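Local coordinates for protein binding component of ABC transporter (Wolinella succinogenes, PDB 3K4U) that binds lysine in the cleft between its two lobes and probably serves as the solute-binding component of an ABC transporter, at residues Asp31-Arg36 / Asp220-Arg225; Gly55-Leu60 / Asn79-Phe84; Leu96-Leu101 / Gln150-Gly155; Pro13-Phe18 / Asp143-Ala148. One frame throughout, in Å; residues are numbered along the deposited sequence.

Contact 1: Asp31-Arg36 / Asp220-Arg225; sequences DVDLAR and DELYER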
# COMPACT_ATOMS: atom_id res chain seq x y z
N ASP E 31 -29.52 -10.87 -12.19
CA ASP E 31 -30.22 -9.58 -12.22
C ASP E 31 -31.52 -9.47 -11.41
O ASP E 31 -31.81 -8.39 -10.87
CB ASP E 31 -30.47 -9.12 -13.66
CG ASP E 31 -29.18 -8.67 -14.36
OD1 ASP E 31 -29.14 -8.60 -15.59
OD2 ASP E 31 -28.20 -8.39 -13.66
N VAL E 32 -32.31 -10.53 -11.31
CA VAL E 32 -33.57 -10.45 -10.59
C VAL E 32 -33.35 -10.40 -9.10
O VAL E 32 -33.86 -9.51 -8.42
CB VAL E 32 -34.56 -11.56 -11.01
CG1 VAL E 32 -35.85 -11.44 -10.20
CG2 VAL E 32 -34.84 -11.50 -12.57
N ASP E 33 -32.57 -11.32 -8.57
CA ASP E 33 -32.08 -11.19 -7.19
C ASP E 33 -31.50 -9.79 -6.83
O ASP E 33 -31.69 -9.29 -5.71
CB ASP E 33 -31.06 -12.31 -6.89
CG ASP E 33 -31.71 -13.69 -6.96
OD1 ASP E 33 -32.96 -13.71 -7.14
OD2 ASP E 33 -31.01 -14.72 -6.84
N LEU E 34 -30.79 -9.17 -7.78
CA LEU E 34 -30.24 -7.84 -7.55
C LEU E 34 -31.37 -6.86 -7.47
O LEU E 34 -31.48 -6.07 -6.52
CB LEU E 34 -29.30 -7.45 -8.71
CG LEU E 34 -27.77 -7.55 -8.59
CD1 LEU E 34 -27.31 -8.37 -7.41
CD2 LEU E 34 -27.12 -8.05 -9.88
N ALA E 35 -32.21 -6.92 -8.49
CA ALA E 35 -33.42 -6.08 -8.59
C ALA E 35 -34.31 -6.27 -7.39
O ALA E 35 -34.96 -5.33 -6.93
CB ALA E 35 -34.17 -6.40 -9.86
N ARG E 36 -34.32 -7.48 -6.85
CA ARG E 36 -35.09 -7.78 -5.64
C ARG E 36 -34.45 -7.08 -4.43
O ARG E 36 -35.16 -6.46 -3.64
CB ARG E 36 -35.26 -9.31 -5.45
CG ARG E 36 -36.22 -9.72 -4.35
CD ARG E 36 -36.63 -11.22 -4.44
NE ARG E 36 -37.79 -11.42 -5.31
CZ ARG E 36 -37.76 -12.03 -6.49
NH1 ARG E 36 -36.62 -12.54 -6.96
NH2 ARG E 36 -38.87 -12.15 -7.21
N ASP E 220 -21.43 -11.34 -3.31
CA ASP E 220 -20.67 -12.57 -3.50
C ASP E 220 -21.58 -13.77 -3.50
O ASP E 220 -21.43 -14.67 -4.32
CB ASP E 220 -19.57 -12.70 -2.45
CG ASP E 220 -18.62 -11.52 -2.50
OD1 ASP E 220 -18.59 -10.74 -1.53
OD2 ASP E 220 -17.96 -11.32 -3.54
N GLU E 221 -22.53 -13.75 -2.57
CA GLU E 221 -23.57 -14.75 -2.46
C GLU E 221 -24.34 -14.86 -3.79
O GLU E 221 -24.27 -15.88 -4.47
CB GLU E 221 -24.50 -14.32 -1.34
CG GLU E 221 -25.37 -15.41 -0.77
CD GLU E 221 -25.99 -14.97 0.54
OE1 GLU E 221 -27.17 -15.36 0.80
OE2 GLU E 221 -25.31 -14.23 1.29
N LEU E 222 -25.04 -13.81 -4.21
CA LEU E 222 -25.75 -13.92 -5.45
C LEU E 222 -24.81 -14.44 -6.52
O LEU E 222 -25.21 -15.30 -7.33
CB LEU E 222 -26.41 -12.59 -5.85
CG LEU E 222 -27.35 -12.06 -4.77
CD1 LEU E 222 -28.03 -10.82 -5.23
CD2 LEU E 222 -28.36 -13.09 -4.33
N TYR E 223 -23.55 -13.96 -6.50
CA TYR E 223 -22.55 -14.38 -7.50
C TYR E 223 -22.31 -15.90 -7.52
O TYR E 223 -22.43 -16.54 -8.55
CB TYR E 223 -21.21 -13.64 -7.35
CG TYR E 223 -20.28 -14.02 -8.46
CD1 TYR E 223 -20.38 -13.39 -9.70
CD2 TYR E 223 -19.35 -15.07 -8.30
CE1 TYR E 223 -19.54 -13.77 -10.78
CE2 TYR E 223 -18.53 -15.48 -9.38
CZ TYR E 223 -18.62 -14.82 -10.61
OH TYR E 223 -17.82 -15.18 -11.68
N GLU E 224 -21.99 -16.45 -6.37
CA GLU E 224 -21.81 -17.89 -6.24
C GLU E 224 -23.04 -18.57 -6.79
O GLU E 224 -22.97 -19.39 -7.72
CB GLU E 224 -21.57 -18.29 -4.76
CG GLU E 224 -20.13 -18.20 -4.29
CD GLU E 224 -19.53 -19.57 -3.92
OE1 GLU E 224 -18.99 -19.72 -2.79
OE2 GLU E 224 -19.60 -20.52 -4.76
N ARG E 225 -24.19 -18.19 -6.24
CA ARG E 225 -25.45 -18.81 -6.60
C ARG E 225 -25.68 -18.94 -8.08
O ARG E 225 -26.19 -19.97 -8.47
CB ARG E 225 -26.62 -18.08 -5.96
CG ARG E 225 -27.94 -18.39 -6.67
CD ARG E 225 -29.01 -18.54 -5.65
NE ARG E 225 -29.55 -17.28 -5.17
CZ ARG E 225 -29.46 -16.84 -3.92
NH1 ARG E 225 -30.03 -15.68 -3.56
NH2 ARG E 225 -28.80 -17.54 -2.99

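Contact 2: Gly55-Leu60 / Asn79-Phe84; sequences GLIPGL and NLRVNF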
# COMPACT_ATOMS: atom_id res chain seq x y z
N GLY E 55 -35.75 -2.48 -27.35
CA GLY E 55 -36.79 -1.66 -26.72
C GLY E 55 -36.46 -1.34 -25.27
O GLY E 55 -37.17 -0.60 -24.61
N LEU E 56 -35.38 -1.87 -24.75
CA LEU E 56 -34.93 -1.49 -23.39
C LEU E 56 -34.59 -0.02 -23.23
O LEU E 56 -35.15 0.65 -22.37
CB LEU E 56 -33.74 -2.32 -22.96
CG LEU E 56 -34.05 -3.77 -22.60
CD1 LEU E 56 -32.73 -4.47 -22.34
CD2 LEU E 56 -34.92 -3.90 -21.37
N ILE E 57 -33.67 0.50 -24.05
CA ILE E 57 -33.28 1.88 -23.90
C ILE E 57 -34.48 2.81 -24.11
O ILE E 57 -34.74 3.66 -23.25
CB ILE E 57 -32.05 2.26 -24.72
CG1 ILE E 57 -30.79 1.92 -23.95
CG2 ILE E 57 -32.05 3.76 -25.04
CD1 ILE E 57 -29.52 1.92 -24.79
N PRO E 58 -35.23 2.63 -25.21
CA PRO E 58 -36.30 3.56 -25.47
C PRO E 58 -37.42 3.44 -24.43
O PRO E 58 -38.07 4.43 -24.12
CB PRO E 58 -36.81 3.13 -26.84
CG PRO E 58 -35.74 2.34 -27.43
CD PRO E 58 -35.12 1.64 -26.29
N GLY E 59 -37.64 2.24 -23.90
CA GLY E 59 -38.54 2.06 -22.81
C GLY E 59 -38.11 2.83 -21.58
O GLY E 59 -38.94 3.35 -20.83
N LEU E 60 -36.81 2.88 -21.34
CA LEU E 60 -36.27 3.66 -20.24
C LEU E 60 -36.45 5.14 -20.50
O LEU E 60 -36.86 5.89 -19.61
CB LEU E 60 -34.80 3.33 -20.03
CG LEU E 60 -34.05 3.96 -18.86
CD1 LEU E 60 -34.65 3.60 -17.52
CD2 LEU E 60 -32.66 3.43 -18.96
N ASN E 79 -24.13 5.25 -23.91
CA ASN E 79 -23.97 6.11 -22.76
C ASN E 79 -24.33 7.50 -23.18
O ASN E 79 -24.56 8.35 -22.34
CB ASN E 79 -22.57 6.02 -22.18
CG ASN E 79 -22.44 6.61 -20.76
OD1 ASN E 79 -21.44 6.42 -20.11
ND2 ASN E 79 -23.42 7.34 -20.32
N LEU E 80 -24.41 7.71 -24.49
CA LEU E 80 -24.90 8.96 -25.03
C LEU E 80 -26.40 9.19 -24.75
O LEU E 80 -26.87 10.34 -24.71
CB LEU E 80 -24.61 9.00 -26.54
CG LEU E 80 -23.21 9.49 -26.98
CD1 LEU E 80 -23.01 9.31 -28.49
CD2 LEU E 80 -22.90 10.95 -26.58
N ARG E 81 -27.13 8.10 -24.52
CA ARG E 81 -28.59 8.13 -24.52
C ARG E 81 -29.22 7.89 -23.16
O ARG E 81 -30.22 8.54 -22.81
CB ARG E 81 -29.16 7.18 -25.56
CG ARG E 81 -28.68 7.48 -26.96
CD ARG E 81 -29.56 6.84 -28.02
NE ARG E 81 -29.35 5.41 -28.17
CZ ARG E 81 -30.32 4.51 -28.34
NH1 ARG E 81 -31.60 4.88 -28.35
NH2 ARG E 81 -30.01 3.22 -28.47
N VAL E 82 -28.62 6.97 -22.39
CA VAL E 82 -28.90 6.80 -20.97
C VAL E 82 -27.63 7.00 -20.14
O VAL E 82 -26.54 7.06 -20.72
CB VAL E 82 -29.51 5.40 -20.68
CG1 VAL E 82 -30.93 5.32 -21.22
CG2 VAL E 82 -28.67 4.25 -21.23
N ASN E 83 -27.75 7.09 -18.80
CA ASN E 83 -26.61 7.15 -17.88
C ASN E 83 -26.42 5.78 -17.27
O ASN E 83 -27.41 5.05 -17.06
CB ASN E 83 -26.82 8.08 -16.69
CG ASN E 83 -26.74 9.54 -17.04
OD1 ASN E 83 -26.05 9.96 -17.96
ND2 ASN E 83 -27.43 10.33 -16.26
N PHE E 84 -25.17 5.45 -16.95
CA PHE E 84 -24.86 4.18 -16.34
C PHE E 84 -24.32 4.32 -14.94
O PHE E 84 -23.75 5.34 -14.60
CB PHE E 84 -23.82 3.50 -17.15
CG PHE E 84 -24.36 2.78 -18.33
CD1 PHE E 84 -24.94 1.54 -18.17
CD2 PHE E 84 -24.25 3.32 -19.59
CE1 PHE E 84 -25.42 0.86 -19.23
CE2 PHE E 84 -24.73 2.63 -20.67
CZ PHE E 84 -25.33 1.40 -20.48

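Contact 3: Leu96-Leu101 / Gln150-Gly155; sequences LVKKGL and QEVLNG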
# COMPACT_ATOMS: atom_id res chain seq x y z
N LEU E 96 -18.21 -20.59 -28.32
CA LEU E 96 -18.60 -21.97 -28.22
C LEU E 96 -18.47 -22.58 -29.60
O LEU E 96 -19.02 -22.04 -30.55
CB LEU E 96 -20.03 -22.10 -27.70
CG LEU E 96 -20.38 -21.71 -26.26
CD1 LEU E 96 -21.84 -22.07 -26.00
CD2 LEU E 96 -19.46 -22.36 -25.22
N VAL E 97 -17.73 -23.69 -29.71
CA VAL E 97 -17.44 -24.35 -31.01
C VAL E 97 -17.91 -25.81 -31.03
O VAL E 97 -18.13 -26.41 -29.97
CB VAL E 97 -15.91 -24.26 -31.39
CG1 VAL E 97 -15.37 -22.83 -31.20
CG2 VAL E 97 -15.05 -25.26 -30.60
N LYS E 98 -18.08 -26.38 -32.22
CA LYS E 98 -18.39 -27.82 -32.35
C LYS E 98 -17.15 -28.65 -32.00
O LYS E 98 -16.02 -28.16 -32.14
CB LYS E 98 -18.86 -28.16 -33.76
CG LYS E 98 -20.19 -28.96 -33.82
CD LYS E 98 -20.06 -30.44 -33.41
CE LYS E 98 -21.35 -30.97 -32.74
NZ LYS E 98 -22.53 -31.00 -33.66
N LYS E 99 -17.37 -29.89 -31.57
CA LYS E 99 -16.29 -30.80 -31.18
C LYS E 99 -15.09 -30.85 -32.14
O LYS E 99 -15.23 -30.73 -33.36
CB LYS E 99 -16.83 -32.22 -30.92
CG LYS E 99 -17.19 -32.50 -29.46
CD LYS E 99 -16.67 -33.87 -28.99
CE LYS E 99 -16.66 -33.96 -27.46
NZ LYS E 99 -15.67 -33.06 -26.81
N GLY E 100 -13.90 -31.01 -31.57
CA GLY E 100 -12.67 -31.15 -32.37
C GLY E 100 -12.13 -29.83 -32.90
O GLY E 100 -10.91 -29.62 -32.93
N LEU E 101 -13.04 -28.93 -33.28
CA LEU E 101 -12.66 -27.69 -33.95
C LEU E 101 -11.76 -26.77 -33.12
O LEU E 101 -11.26 -25.75 -33.62
CB LEU E 101 -13.91 -26.93 -34.41
CG LEU E 101 -13.74 -26.10 -35.69
CD1 LEU E 101 -13.71 -27.01 -36.91
CD2 LEU E 101 -14.86 -25.09 -35.80
N GLN E 150 -28.36 -23.09 -31.27
CA GLN E 150 -28.98 -24.24 -31.95
C GLN E 150 -28.33 -24.51 -33.29
O GLN E 150 -28.11 -25.65 -33.62
CB GLN E 150 -30.48 -24.06 -32.13
CG GLN E 150 -31.31 -24.44 -30.90
CD GLN E 150 -31.09 -25.88 -30.51
OE1 GLN E 150 -31.17 -26.78 -31.35
NE2 GLN E 150 -30.78 -26.11 -29.24
N GLU E 151 -28.00 -23.45 -34.03
CA GLU E 151 -27.31 -23.58 -35.32
C GLU E 151 -25.95 -24.32 -35.24
O GLU E 151 -25.60 -25.10 -36.14
CB GLU E 151 -27.12 -22.22 -36.01
CG GLU E 151 -28.34 -21.35 -36.14
CD GLU E 151 -29.43 -21.99 -36.97
OE1 GLU E 151 -29.17 -22.33 -38.15
OE2 GLU E 151 -30.56 -22.16 -36.43
N VAL E 152 -25.18 -24.10 -34.19
CA VAL E 152 -23.96 -24.88 -34.09
C VAL E 152 -24.29 -26.31 -33.57
O VAL E 152 -23.78 -27.31 -34.12
CB VAL E 152 -22.74 -24.07 -33.46
CG1 VAL E 152 -23.20 -22.86 -32.61
CG2 VAL E 152 -21.74 -24.96 -32.75
N LEU E 153 -25.20 -26.40 -32.59
CA LEU E 153 -25.76 -27.71 -32.18
C LEU E 153 -26.39 -28.51 -33.33
O LEU E 153 -26.33 -29.74 -33.34
CB LEU E 153 -26.78 -27.58 -31.05
CG LEU E 153 -26.18 -27.42 -29.65
CD1 LEU E 153 -27.22 -26.94 -28.66
CD2 LEU E 153 -25.55 -28.70 -29.20
N ASN E 154 -26.98 -27.79 -34.28
CA ASN E 154 -27.59 -28.43 -35.44
C ASN E 154 -26.58 -28.78 -36.51
O ASN E 154 -26.88 -29.56 -37.40
CB ASN E 154 -28.71 -27.56 -36.01
CG ASN E 154 -29.98 -27.61 -35.17
OD1 ASN E 154 -30.11 -28.46 -34.28
ND2 ASN E 154 -30.91 -26.71 -35.43
N GLY E 155 -25.37 -28.22 -36.41
CA GLY E 155 -24.35 -28.40 -37.45
C GLY E 155 -24.69 -27.62 -38.72
O GLY E 155 -24.43 -28.09 -39.82

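Contact 4: Pro13-Phe18 / Asp143-Ala148; sequences PGYLPF and DTEAEA. With LYS (lysine), chain K.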
# COMPACT_ATOMS: atom_id res chain seq x y z
N PRO E 13 -35.45 -11.58 -21.00
CA PRO E 13 -35.02 -12.88 -20.48
C PRO E 13 -34.22 -13.69 -21.49
O PRO E 13 -34.38 -13.54 -22.70
CB PRO E 13 -36.34 -13.55 -20.14
CG PRO E 13 -37.19 -12.36 -19.67
CD PRO E 13 -36.87 -11.31 -20.69
N GLY E 14 -33.33 -14.55 -21.00
CA GLY E 14 -32.69 -15.46 -21.92
C GLY E 14 -31.21 -15.23 -22.14
O GLY E 14 -30.59 -15.98 -22.89
N TYR E 15 -30.66 -14.19 -21.50
CA TYR E 15 -29.24 -14.06 -21.27
C TYR E 15 -28.94 -14.77 -19.97
O TYR E 15 -28.87 -14.12 -18.92
CB TYR E 15 -28.87 -12.59 -21.13
CG TYR E 15 -27.40 -12.26 -20.92
CD1 TYR E 15 -27.02 -10.97 -20.57
CD2 TYR E 15 -26.40 -13.23 -21.07
CE1 TYR E 15 -25.69 -10.64 -20.39
CE2 TYR E 15 -25.06 -12.91 -20.87
CZ TYR E 15 -24.72 -11.61 -20.54
OH TYR E 15 -23.41 -11.27 -20.34
N LEU E 16 -28.79 -16.09 -20.04
CA LEU E 16 -28.32 -16.93 -18.92
C LEU E 16 -26.94 -16.50 -18.39
O LEU E 16 -26.05 -16.22 -19.19
CB LEU E 16 -28.21 -18.37 -19.43
CG LEU E 16 -29.35 -19.38 -19.31
CD1 LEU E 16 -30.76 -18.77 -19.33
CD2 LEU E 16 -29.21 -20.36 -20.44
N PRO E 17 -26.75 -16.44 -17.05
CA PRO E 17 -27.63 -16.59 -15.89
C PRO E 17 -28.09 -15.26 -15.29
O PRO E 17 -28.37 -15.18 -14.09
CB PRO E 17 -26.71 -17.25 -14.87
CG PRO E 17 -25.41 -16.52 -15.09
CD PRO E 17 -25.34 -16.30 -16.61
N PHE E 18 -28.17 -14.21 -16.10
CA PHE E 18 -28.65 -12.94 -15.61
C PHE E 18 -30.18 -12.91 -15.53
O PHE E 18 -30.76 -12.43 -14.54
CB PHE E 18 -28.15 -11.85 -16.54
CG PHE E 18 -26.68 -11.56 -16.43
CD1 PHE E 18 -26.22 -10.47 -15.72
CD2 PHE E 18 -25.75 -12.35 -17.08
CE1 PHE E 18 -24.85 -10.20 -15.62
CE2 PHE E 18 -24.39 -12.08 -16.99
CZ PHE E 18 -23.95 -11.00 -16.25
N ASP E 143 -32.64 -13.63 -33.61
CA ASP E 143 -33.39 -12.94 -32.56
C ASP E 143 -33.09 -13.38 -31.14
O ASP E 143 -33.26 -12.58 -30.21
CB ASP E 143 -34.90 -13.05 -32.85
CG ASP E 143 -35.28 -12.32 -34.11
OD1 ASP E 143 -34.67 -11.23 -34.35
OD2 ASP E 143 -36.17 -12.81 -34.87
N THR E 144 -32.66 -14.63 -30.95
CA THR E 144 -32.30 -15.08 -29.59
C THR E 144 -30.97 -15.85 -29.45
O THR E 144 -30.51 -16.53 -30.37
CB THR E 144 -33.45 -15.86 -28.90
OG1 THR E 144 -33.63 -17.14 -29.54
CG2 THR E 144 -34.74 -15.06 -28.92
N GLU E 145 -30.38 -15.73 -28.27
CA GLU E 145 -29.11 -16.38 -27.98
C GLU E 145 -29.28 -17.83 -28.29
O GLU E 145 -28.44 -18.43 -28.96
CB GLU E 145 -28.76 -16.25 -26.49
CG GLU E 145 -28.36 -14.87 -26.02
CD GLU E 145 -29.52 -14.06 -25.48
OE1 GLU E 145 -29.36 -13.42 -24.41
OE2 GLU E 145 -30.60 -14.06 -26.11
N ALA E 146 -30.41 -18.37 -27.83
CA ALA E 146 -30.72 -19.79 -27.86
C ALA E 146 -31.04 -20.29 -29.25
O ALA E 146 -30.77 -21.46 -29.57
CB ALA E 146 -31.86 -20.07 -26.91
N GLU E 147 -31.60 -19.42 -30.09
CA GLU E 147 -31.80 -19.79 -31.50
C GLU E 147 -30.49 -19.81 -32.21
O GLU E 147 -30.34 -20.52 -33.21
CB GLU E 147 -32.68 -18.80 -32.24
CG GLU E 147 -34.14 -18.94 -31.99
CD GLU E 147 -34.88 -17.81 -32.60
OE1 GLU E 147 -34.85 -17.70 -33.85
OE2 GLU E 147 -35.49 -17.00 -31.86
N ALA E 148 -29.54 -19.04 -31.67
CA ALA E 148 -28.25 -18.84 -32.31
C ALA E 148 -27.41 -20.05 -32.09
O ALA E 148 -26.94 -20.65 -33.05
CB ALA E 148 -27.58 -17.62 -31.76
N LYS K . -23.72 -7.58 -22.82
CA LYS K . -24.67 -7.84 -23.88
C LYS K . -25.03 -6.51 -24.51
O LYS K . -25.03 -5.50 -23.82
CB LYS K . -25.94 -8.49 -23.31
CG LYS K . -26.76 -9.26 -24.31
CD LYS K . -28.21 -9.15 -23.99
CE LYS K . -29.06 -10.19 -24.74
NZ LYS K . -30.44 -10.30 -24.18
OXT LYS K . -25.32 -6.42 -25.70

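Contact 1: Asp31-Arg36 / Asp220-Arg225
Leu222 lays its branched end against segment 31-36 of helix 30-41, its CD1 meeting CD1 of Leu34 while both of its methyls also rest on CB of Asp33. The CB–CD1 distance from Asp33 to Leu222 is 3.8 Å, so the aspartate contributes its aliphatic root to the apolar patch and turns its carboxylate to the arginines. OD2 of Asp33 receives a weak, salt-bridging but fairly straight hydrogen bond of 3.4 Å from NE of Arg225. The oxygen lies at the edge of the guanidinium, near its plane, although the carboxylate itself is turned 70° from that plane. Arg225 reaches it with CG anti to the backbone N (chi1 161°) and a chain bent at its next two torsions. OD2 is also hydrogen-bonded by NE1 of Trp226, and on the other oxygen Arg36 adds a long salt bridge. With only an alanine at Leu222, the end of Leu34 and CB of Asp33 would probably lose the apolar group that lies between the helices. The segments' axes run nearly antiparallel, at 156° and 10.4 Å, a helix-to-helix packing that joins the C-terminal helix 218-228 to helix 30-41 of this family 3 solute-binding fold.

Contact 2: Gly55-Leu60 / Asn79-Phe84
The first turn of helix 56-61 faces an irregular length of chain that leads into strand 83-84, and the two backbones come nearest at Ile57 and Val82, whose CA atoms are 7.2 Å apart. No hydrogen bond joins them; the contact is made by side chains. Val82 offers its two methyls to different partners. CG1 meets CD2 of Leu60, while CG2 lies 4.2 Å from CG1 of Ile57, so the valine spans two residues on successive turns of the helix. Leu60 extends to it with CG anti to the backbone N (chi1 -176°). Ile57 in turn supports Arg81: its CG2 sits over one face of the guanidinium, displaced toward the rim and 3.5 Å from NH1, and its CD1 lies 3.9 Å from NH2. The two side chains cross at about a right angle, and the bend at chi3 of Arg81 (-76°) turns the flat group back over the isoleucine. Behind Val82 the loop is braced by Asn79, whose ND2 donates to the Val82 carbonyl oxygen at 3.2 Å, on a lone pair in the carbonyl plane. Leu60 and Val82 both also pack on Ala194 of strand 189-195, to which strand 83-84 pairs antiparallel, and Leu60 reaches Ile68 of strand 67-68, so helix 56-61 and the loop meet beside both the mixed sheet and the parallel sheet.

Contact 3: Leu96-Leu101 / Gln150-Gly155
Val152 and Lys98 meet where a helix packs on a sheet: helix 145-154 lies against the end of strand 89-98 in the mixed sheet of this periplasmic-binding-type fold. The short segments run nearly in the same direction, 20° apart, with their axes 8.4 Å from each other. CG2 of Val152 is the apolar point of contact. It rests on the strand's backbone, 4.0 Å from N of Lys98 and 4.3 Å from C of Val97. Lys98 answers over the last helical turn. Its chain is bent at chi2, chi3 and chi4, a folded course that carries the ammonium back toward the helix although its CB starts off to one side. No hydrogen bond crosses the contact; packing carries most of it, and any pull between ammonium and helix end is at long range.

Farther out, other elements hold both partners in place. The strand is fixed by backbone hydrogen bonds, Leu96 with Phe160, Val97 with Val180 and Lys98 with Asp158, and Phe160 also touches Val152 from strand 159-163. Leu153 is turned away from strand 89-98 and packs on Phe170 and Leu179. Both segments end in defined turns. Beyond Lys98 the chain reverses in a type II turn to Leu101, with Gly100 at positive phi, and the helix closes in a Schellman motif at Gly155, whose N donates to the Val152 carbonyl oxygen at 2.9 Å. The ammonium hovers near this helix end, with NZ of Lys98 3.9 Å from O of Val152 and 4.0 Å from O of Leu153.

Contact 4: Pro13-Phe18 / Asp143-Ala148
The lysine pocket lies in the cleft of the solute-binding fold, and here two of its walls meet: the loop 13-18 and the N-terminal end of helix 145-154. Glu145 reaches across to Gly14 and Tyr15, its chain bent at chi2 (93°). OE1 comes 3.2 Å from CA and 3.4 Å from CB of Tyr15, and the planes of ring and carboxylate are inclined by 44°. OE1 also lies near the Gly14 carbonyl oxygen, but both are acceptors and no hydrogen bond joins them. The same OE1 takes a weak hydrogen bond of 3.3 Å from NZ of the bound lysine. CD1 and CE1 of Tyr15 come obliquely against the ligand's aliphatic chain, with CE1 3.6 Å from its CB, and the tyrosine ring is packed by Phe18, whose CD2 lies over the centre of one face, and edge-to-face by Phe162. At the head of the helix Thr144 is the N-cap: OG1 accepts from N of Glu147 at 3.1 Å and donates to the carboxylate of that residue. Cutting Glu145 back to alanine is likely to cost the ligand's NZ this weak bond and to open a gap beside Tyr15. Glu12 and Asp163 also hydrogen-bond the ligand, and Lys121 forms a long, weak ion pair with OE2 of Glu145. The carboxylate is thus likely to add negative potential where the cationic ligand sits, consistent with selection for a basic amino acid.

The four contacts illustrate how a two-lobed binding protein is assembled from segments distant in sequence. Contacts 1 and 4 cross along the chain, with centres 18 Å apart, and they touch where CB of Asp31 meets O of Phe18 at 3.4 Å. Contact 4 also crosses contact 3, whose centre is 17 Å from its own, and the two share helix 145-154, one at its start and the other at its end. Contact 2 is nested within the loops closed by contacts 1 and 4 and precedes contact 3. Those two are 34 Å apart between centres, on opposite sides of the chain's centre, yet both reach the mixed sheet. Contact 4, with one segment from each lobe, brings them together beside the ligand.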